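Local atomic coordinates of PhnB-like domain-containing protein (Pseudomonas aeruginosa, PDB entry 1U69), a protein that is of unknown function but belongs to the PhnB-like branch of the glyoxalase superfamily and has been proposed as a potential drug-resistance protein. Residues E26-D30 / R92-I97; E104-G108 / M144-I150. All blocks are in the same frame, centred on the assembly; numbering follows the deposited sequence.

Contact 1 (E26-D30 / R92-I97); sequences ETFPD and RLWNAI
Thr27, Phe28 and Leu93 bury the most surface where the end of helix 17-27 meets one flank of helix 87-99. Thr27 takes part through its side chain and its carbonyl. Its methyl CG2, anti to the backbone N, butts against Ala96 CB at 3.5 Å, while OG1 turns back to the carbonyl of Phe23 within its own helix. Its carbonyl takes both terminal nitrogens of Arg92: NH1 and NH2 each lie 2.9 Å from Thr27 O. The oxygen sits in the guanidinium plane, between the two N-H groups, and the equal but bent bonds (145° and 146°) are what a fork closing on one atom gives. Arg92 reaches it by a chain extended as far as CD and then bent at chi3 (78°). Leu93 CD2 stands over one guanidinium face, offset toward the rim, and Pro29 CD lies at its edge. Such a grip suits a helix end, where the last carbonyls lack the usual partners in the next turn; Phe28 is already out of helical conformation. The two helices come from the successive beta-alpha-beta-beta-beta modules expected of a glyoxalase-type fold, each module contributing one helix and a four-stranded sheet. Phe28 CB starts out away from helix 87-99, but the ring swings back, and Thr27 CG2 stands 4.1 Å above the centre of one face. Ile97 CD1 touches the ring edge, 3.7 Å from Phe28 CZ, and the two side chains cross at about a right angle. Leu93 CD2 approaches Phe28 CD1 obliquely at 3.8 Å. Trp118 stacks with Phe28, and Leu93 and Ile97 also lean on Ile120, carrying this apolar cluster down to strand 117-122.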
ATOM      1  N   GLU A  26       6.350 -18.280   6.431  1.00 11.95           N
ATOM      2  CA  GLU A  26       6.383 -18.652   7.835  1.00 12.75           C
ATOM      3  C   GLU A  26       7.239 -17.678   8.652  1.00 12.87           C
ATOM      4  O   GLU A  26       7.169 -17.676   9.874  1.00 14.23           O
ATOM      5  CB  GLU A  26       6.836 -20.100   8.004  1.00 13.51           C
ATOM      6  CG  GLU A  26       8.245 -20.385   7.544  1.00 15.21           C
ATOM      7  CD  GLU A  26       8.509 -21.864   7.286  1.00 17.73           C
ATOM      8  OE1 GLU A  26       7.583 -22.693   7.439  1.00 20.74           O
ATOM      9  OE2 GLU A  26       9.654 -22.179   6.917  1.00 20.04           O
ATOM     10  N   THR A  27       7.999 -16.827   7.966  1.00 11.70           N
ATOM     11  CA  THR A  27       8.926 -15.894   8.608  1.00 11.49           C
ATOM     12  C   THR A  27       8.318 -14.521   8.805  1.00 11.26           C
ATOM     13  O   THR A  27       8.355 -13.978   9.887  1.00 11.31           O
ATOM     14  CB  THR A  27      10.206 -15.766   7.765  1.00 11.68           C
ATOM     15  OG1 THR A  27      10.937 -17.003   7.814  1.00 12.26           O
ATOM     16  CG2 THR A  27      11.174 -14.736   8.354  1.00 11.42           C
ATOM     17  N   PHE A  28       7.788 -13.941   7.737  1.00  9.99           N
ATOM     18  CA  PHE A  28       7.285 -12.580   7.795  1.00 10.32           C
ATOM     19  C   PHE A  28       5.797 -12.561   8.113  1.00 10.85           C
ATOM     20  O   PHE A  28       5.065 -13.483   7.748  1.00 10.99           O
ATOM     21  CB  PHE A  28       7.530 -11.886   6.456  1.00  9.58           C
ATOM     22  CG  PHE A  28       8.972 -11.787   6.091  1.00  8.90           C
ATOM     23  CD1 PHE A  28       9.785 -10.847   6.704  1.00  9.29           C
ATOM     24  CD2 PHE A  28       9.519 -12.617   5.124  1.00  9.86           C
ATOM     25  CE1 PHE A  28      11.133 -10.749   6.354  1.00  8.52           C
ATOM     26  CE2 PHE A  28      10.861 -12.539   4.786  1.00  9.95           C
ATOM     27  CZ  PHE A  28      11.666 -11.612   5.391  1.00  8.82           C
ATOM     28  N   PRO A  29       5.329 -11.487   8.741  1.00 10.91           N
ATOM     29  CA  PRO A  29       3.897 -11.324   8.979  1.00 11.64           C
ATOM     30  C   PRO A  29       3.138 -11.099   7.675  1.00 11.01           C
ATOM     31  O   PRO A  29       3.743 -10.637   6.682  1.00 10.61           O
ATOM     32  CB  PRO A  29       3.842 -10.061   9.836  1.00 11.53           C
ATOM     33  CG  PRO A  29       5.027  -9.286   9.414  1.00 12.09           C
ATOM     34  CD  PRO A  29       6.097 -10.313   9.197  1.00 11.75           C
ATOM     35  N   ASP A  30       1.837 -11.383   7.673  1.00 12.11           N
ATOM     36  CA  ASP A  30       0.970 -11.111   6.517  1.00 12.25           C
ATOM     37  C   ASP A  30       1.590 -11.582   5.200  1.00 12.19           C
ATOM     38  O   ASP A  30       1.647 -10.853   4.198  1.00 12.40           O
ATOM     39  CB  ASP A  30       0.609  -9.617   6.446  1.00 13.63           C
ATOM     40  CG  ASP A  30      -0.644  -9.364   5.635  1.00 14.75           C
ATOM     41  OD1 ASP A  30      -1.573 -10.176   5.702  1.00 19.35           O
ATOM     42  OD2 ASP A  30      -0.802  -8.371   4.896  1.00 22.00           O
ATOM     43  N   ARG A  92      14.027 -10.172  15.308  1.00 10.85           N
ATOM     44  CA  ARG A  92      13.438 -11.435  14.886  1.00 10.92           C
ATOM     45  C   ARG A  92      13.610 -11.635  13.392  1.00  9.97           C
ATOM     46  O   ARG A  92      13.976 -12.722  12.946  1.00 10.50           O
ATOM     47  CB  ARG A  92      11.955 -11.521  15.270  1.00 11.18           C
ATOM     48  CG  ARG A  92      11.359 -12.872  14.967  1.00 12.39           C
ATOM     49  CD  ARG A  92       9.858 -12.954  15.240  1.00 15.08           C
ATOM     50  NE  ARG A  92       8.999 -12.340  14.211  1.00 16.07           N
ATOM     51  CZ  ARG A  92       8.802 -12.831  12.981  1.00 17.80           C
ATOM     52  NH1 ARG A  92       9.408 -13.953  12.578  1.00 16.35           N
ATOM     53  NH2 ARG A  92       7.971 -12.200  12.148  1.00 19.61           N
ATOM     54  N   LEU A  93      13.354 -10.582  12.615  1.00 10.26           N
ATOM     55  CA  LEU A  93      13.373 -10.685  11.167  1.00 10.12           C
ATOM     56  C   LEU A  93      14.801 -10.766  10.644  1.00  9.72           C
ATOM     57  O   LEU A  93      15.108 -11.577   9.763  1.00 10.61           O
ATOM     58  CB  LEU A  93      12.603  -9.508  10.546  1.00  9.79           C
ATOM     59  CG  LEU A  93      11.082  -9.520  10.783  1.00 10.17           C
ATOM     60  CD1 LEU A  93      10.423  -8.371   9.998  1.00 10.63           C
ATOM     61  CD2 LEU A  93      10.474 -10.843  10.393  1.00 10.62           C
ATOM     62  N   TRP A  94      15.665  -9.934  11.186  1.00 10.45           N
ATOM     63  CA  TRP A  94      17.090  -9.962  10.840  1.00 10.45           C
ATOM     64  C   TRP A  94      17.680 -11.359  11.091  1.00 10.03           C
ATOM     65  O   TRP A  94      18.313 -11.959  10.222  1.00 11.23           O
ATOM     66  CB  TRP A  94      17.824  -8.914  11.670  1.00 10.94           C
ATOM     67  CG  TRP A  94      19.326  -8.970  11.571  1.00 11.52           C
ATOM     68  CD1 TRP A  94      20.169  -9.746  12.309  1.00 11.02           C
ATOM     69  CD2 TRP A  94      20.158  -8.213  10.686  1.00 11.07           C
ATOM     70  NE1 TRP A  94      21.474  -9.522  11.946  1.00 10.29           N
ATOM     71  CE2 TRP A  94      21.492  -8.586  10.940  1.00 10.41           C
ATOM     72  CE3 TRP A  94      19.906  -7.253   9.700  1.00 11.21           C
ATOM     73  CZ2 TRP A  94      22.571  -8.030  10.256  1.00 10.90           C
ATOM     74  CZ3 TRP A  94      20.968  -6.726   9.009  1.00 10.81           C
ATOM     75  CH2 TRP A  94      22.288  -7.097   9.296  1.00 10.67           C
ATOM     76  N   ASN A  95      17.433 -11.885  12.276  1.00 10.54           N
ATOM     77  CA  ASN A  95      17.967 -13.188  12.639  1.00 10.54           C
ATOM     78  C   ASN A  95      17.396 -14.303  11.771  1.00 10.44           C
ATOM     79  O   ASN A  95      18.113 -15.233  11.407  1.00 10.99           O
ATOM     80  CB  ASN A  95      17.700 -13.467  14.105  1.00 10.50           C
ATOM     81  CG  ASN A  95      18.589 -12.659  15.026  1.00 10.56           C
ATOM     82  OD1 ASN A  95      19.689 -12.229  14.652  1.00 12.95           O
ATOM     83  ND2 ASN A  95      18.107 -12.431  16.244  1.00 11.68           N
ATOM     84  N   ALA A  96      16.118 -14.209  11.429  1.00 10.71           N
ATOM     85  CA  ALA A  96      15.487 -15.226  10.591  1.00 10.89           C
ATOM     86  C   ALA A  96      16.159 -15.354   9.238  1.00 11.00           C
ATOM     87  O   ALA A  96      16.473 -16.464   8.802  1.00 11.11           O
ATOM     88  CB  ALA A  96      14.004 -14.930  10.424  1.00 10.96           C
ATOM     89  N   ILE A  97      16.407 -14.209   8.592  1.00 10.72           N
ATOM     90  CA  ILE A  97      17.005 -14.179   7.261  1.00 11.14           C
ATOM     91  C   ILE A  97      18.456 -14.650   7.339  1.00 10.47           C
ATOM     92  O   ILE A  97      18.909 -15.474   6.538  1.00 11.68           O
ATOM     93  CB  ILE A  97      16.896 -12.750   6.639  1.00 11.26           C
ATOM     94  CG1 ILE A  97      15.420 -12.363   6.436  1.00 12.40           C
ATOM     95  CG2 ILE A  97      17.654 -12.663   5.334  1.00 11.53           C
ATOM     96  CD1 ILE A  97      15.171 -10.863   6.460  1.00 14.25           C
TER

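Contact 2 (E104-G108 / M144-I150)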
ATOM      1  N   GLU A 104      24.844 -11.592   7.096  1.00 12.46           N
ATOM      2  CA  GLU A 104      24.747 -10.233   7.600  1.00 13.07           C
ATOM      3  C   GLU A 104      25.403  -9.269   6.630  1.00 12.91           C
ATOM      4  O   GLU A 104      26.352  -9.631   5.934  1.00 13.57           O
ATOM      5  CB  GLU A 104      25.431 -10.101   8.955  1.00 14.23           C
ATOM      6  CG  GLU A 104      24.797 -10.939  10.035  1.00 16.97           C
ATOM      7  CD  GLU A 104      25.339 -10.648  11.415  1.00 22.32           C
ATOM      8  OE1 GLU A 104      24.542 -10.312  12.323  1.00 25.27           O
ATOM      9  OE2 GLU A 104      26.559 -10.778  11.591  1.00 24.20           O
ATOM     10  N   SER A 105      24.875  -8.047   6.573  1.00 11.97           N
ATOM     11  CA  SER A 105      25.524  -6.951   5.863  1.00 11.91           C
ATOM     12  C   SER A 105      25.400  -5.678   6.697  1.00 11.36           C
ATOM     13  O   SER A 105      25.205  -5.757   7.907  1.00 12.09           O
ATOM     14  CB  SER A 105      24.945  -6.776   4.455  1.00 11.73           C
ATOM     15  OG  SER A 105      25.783  -5.954   3.657  1.00 13.00           O
ATOM     16  N   ALA A 106      25.508  -4.522   6.050  1.00 11.89           N
ATOM     17  CA  ALA A 106      25.643  -3.227   6.720  1.00 11.17           C
ATOM     18  C   ALA A 106      24.333  -2.417   6.756  1.00 11.50           C
ATOM     19  O   ALA A 106      23.531  -2.484   5.835  1.00 10.00           O
ATOM     20  CB  ALA A 106      26.702  -2.416   5.991  1.00 12.32           C
ATOM     21  N   CYS A 107      24.157  -1.612   7.800  1.00 11.37           N
ATOM     22  CA  CYS A 107      23.097  -0.604   7.860  1.00 12.05           C
ATOM     23  C   CYS A 107      21.699  -1.187   7.659  1.00 11.21           C
ATOM     24  O   CYS A 107      20.875  -0.608   6.953  1.00 10.67           O
ATOM     25  CB  CYS A 107      23.321   0.482   6.815  1.00 12.15           C
ATOM     26  SG  CYS A 107      24.967   1.219   6.880  1.00 16.77           S
ATOM     27  N   GLY A 108      21.456  -2.344   8.261  1.00 10.54           N
ATOM     28  CA  GLY A 108      20.154  -2.995   8.161  1.00 10.43           C
ATOM     29  C   GLY A 108      20.008  -3.937   6.982  1.00  9.70           C
ATOM     30  O   GLY A 108      19.026  -4.665   6.892  1.00  9.70           O
HETATM   31  N   MSE A 144      24.084   5.009  11.883  1.00 13.97           N
HETATM   32  CA  MSE A 144      23.678   3.832  11.117  1.00 14.29           C
HETATM   33  C   MSE A 144      24.890   3.167  10.421  1.00 13.91           C
HETATM   34  O   MSE A 144      24.964   1.936  10.310  1.00 13.17           O
HETATM   35  CB  MSE A 144      22.594   4.253  10.119  1.00 15.34           C
HETATM   36  CG  MSE A 144      22.082   3.186   9.166  1.00 17.70           C
HETATM   37 SE   MSE A 144      21.395   4.035   7.568  1.00 23.97          SE
HETATM   38  CE  MSE A 144      23.104   4.607   6.850  1.00 21.43           C
HETATM   39  N   MSE A 145      25.843   3.984   9.978  1.00 14.04           N
HETATM   40  CA  MSE A 145      27.055   3.492   9.305  1.00 14.10           C
HETATM   41  C   MSE A 145      27.912   2.557  10.178  1.00 14.16           C
HETATM   42  O   MSE A 145      28.725   1.798   9.651  1.00 13.53           O
HETATM   43  CB  MSE A 145      27.918   4.669   8.816  1.00 14.91           C
HETATM   44  CG  MSE A 145      27.376   5.389   7.586  1.00 16.30           C
HETATM   45 SE   MSE A 145      27.172   4.267   6.048  1.00 24.74          SE
HETATM   46  CE  MSE A 145      29.056   3.821   5.697  1.00 22.86           C
ATOM     47  N   THR A 146      27.729   2.614  11.497  1.00 14.17           N
ATOM     48  CA  THR A 146      28.475   1.766  12.450  1.00 14.85           C
ATOM     49  C   THR A 146      27.775   0.443  12.800  1.00 14.56           C
ATOM     50  O   THR A 146      28.261  -0.314  13.655  1.00 14.65           O
ATOM     51  CB  THR A 146      28.757   2.537  13.782  1.00 15.24           C
ATOM     52  OG1 THR A 146      27.539   2.729  14.510  1.00 16.34           O
ATOM     53  CG2 THR A 146      29.248   3.927  13.522  1.00 15.44           C
HETATM   54  N   MSE A 147      26.654   0.152  12.137  1.00 14.40           N
HETATM   55  CA  MSE A 147      25.799  -0.983  12.493  1.00 13.64           C
HETATM   56  C   MSE A 147      25.653  -2.012  11.384  1.00 13.38           C
HETATM   57  O   MSE A 147      25.745  -1.671  10.216  1.00 12.43           O
HETATM   58  CB  MSE A 147      24.393  -0.464  12.814  1.00 13.94           C
HETATM   59  CG  MSE A 147      24.363   0.504  13.977  1.00 15.49           C
HETATM   60 SE   MSE A 147      22.618   1.312  14.164  1.00 19.81          SE
HETATM   61  CE  MSE A 147      23.022   2.498  15.673  1.00 18.99           C
ATOM     62  N   GLY A 148      25.422  -3.269  11.761  1.00 13.63           N
ATOM     63  CA  GLY A 148      24.823  -4.249  10.861  1.00 13.55           C
ATOM     64  C   GLY A 148      23.325  -4.259  11.114  1.00 13.89           C
ATOM     65  O   GLY A 148      22.571  -3.484  10.526  1.00 13.28           O
ATOM     66  N   ARG A 149      22.891  -5.129  12.021  1.00 14.16           N
ATOM     67  CA  ARG A 149      21.541  -5.065  12.569  1.00 14.99           C
ATOM     68  C   ARG A 149      21.354  -3.703  13.242  1.00 14.63           C
ATOM     69  O   ARG A 149      22.240  -3.242  13.970  1.00 15.69           O
ATOM     70  CB  ARG A 149      21.351  -6.199  13.586  1.00 15.29           C
ATOM     71  CG  ARG A 149      19.957  -6.384  14.132  1.00 17.51           C
ATOM     72  CD  ARG A 149      19.853  -7.504  15.155  1.00 20.95           C
ATOM     73  NE  ARG A 149      20.991  -7.495  16.063  1.00 21.47           N
ATOM     74  CZ  ARG A 149      21.105  -6.724  17.146  1.00 25.89           C
ATOM     75  NH1 ARG A 149      20.132  -5.896  17.514  1.00 26.76           N
ATOM     76  NH2 ARG A 149      22.210  -6.797  17.886  1.00 27.76           N
ATOM     77  N   ILE A 150      20.213  -3.061  13.014  1.00 14.35           N
ATOM     78  CA  ILE A 150      19.988  -1.708  13.530  1.00 13.94           C
ATOM     79  C   ILE A 150      19.586  -1.752  14.991  1.00 15.07           C
ATOM     80  O   ILE A 150      18.630  -2.445  15.339  1.00 15.00           O
ATOM     81  CB  ILE A 150      18.895  -0.973  12.737  1.00 13.68           C
ATOM     82  CG1 ILE A 150      19.290  -0.814  11.260  1.00 12.27           C
ATOM     83  CG2 ILE A 150      18.598   0.401  13.363  1.00 12.02           C
ATOM     84  CD1 ILE A 150      20.602  -0.079  11.020  1.00 11.91           C
TER
HETATM   85  O   HOH W   1      24.825  -7.002  13.331  1.00 27.47           O
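Met144, a selenomethionine like Met145 and Met147, packs its side chain against Cys107: Met144 CG lies 3.8 Å from Cys107 CB. A bend at chi3 (71°) brings Met144 CE round to the sulfur of the same cysteine. Met145 also reaches that sulfur, with Met145 SE 3.9 Å from Cys107 SG, so two selenomethionines meet at the thiol from neighbouring directions. A type I turn from Met144 to Met147, closed by Met147 N to Met144 O, then brings the chain alongside 104-108. Met147 O receives a nearly straight bond (170°) from Cys107 N at 2.9 Å, although the donor is tilted from the carbonyl plane. This bond helps join the loop between helices 134-144 and 152-159 to the hairpin loop linking the antiparallel strands 103-104 and 109-111, at the edge of the second sheet of this glyoxalase-type fold. Gly148 continues the pairing: Gly148 O accepts Gly108 N at 2.8 Å in a more bent bond (142°). Toward the same loop, Gly148 CA makes a C-H...O contact of 3.3 Å with Ser105 O. Arg149 N donates to a water that is weakly bonded to Glu104 OE1, while the Arg149 guanidinium forms a salt bridge with Asp91 on helix 87-99. Ile150 brings its CD1 against the Cys107-Gly108 peptide, 3.7 Å from both Cys107 C and Gly108 N.

From the N terminus, the chain runs through strand 7-13 and helix 17-27 to 26-30, builds the rest of the first sheet, and enters the second with strand 78-84. Contact 1 closes that long loop when helix 87-99 arrives, tying the two modules together. Shortly afterwards 104-108 opens contact 2, whose loop takes in strands 109-111 and 117-122 and helices 123-129 and 134-144 before 144-150 returns. The loops follow in series, neither nested nor crossed, with centres about 17 Å apart. Trp94 bridges them from helix 87-99: NE1 makes a probable hydrogen bond to Glu104 OE1, and its ring packs on Ser105, Gly148 and Arg149.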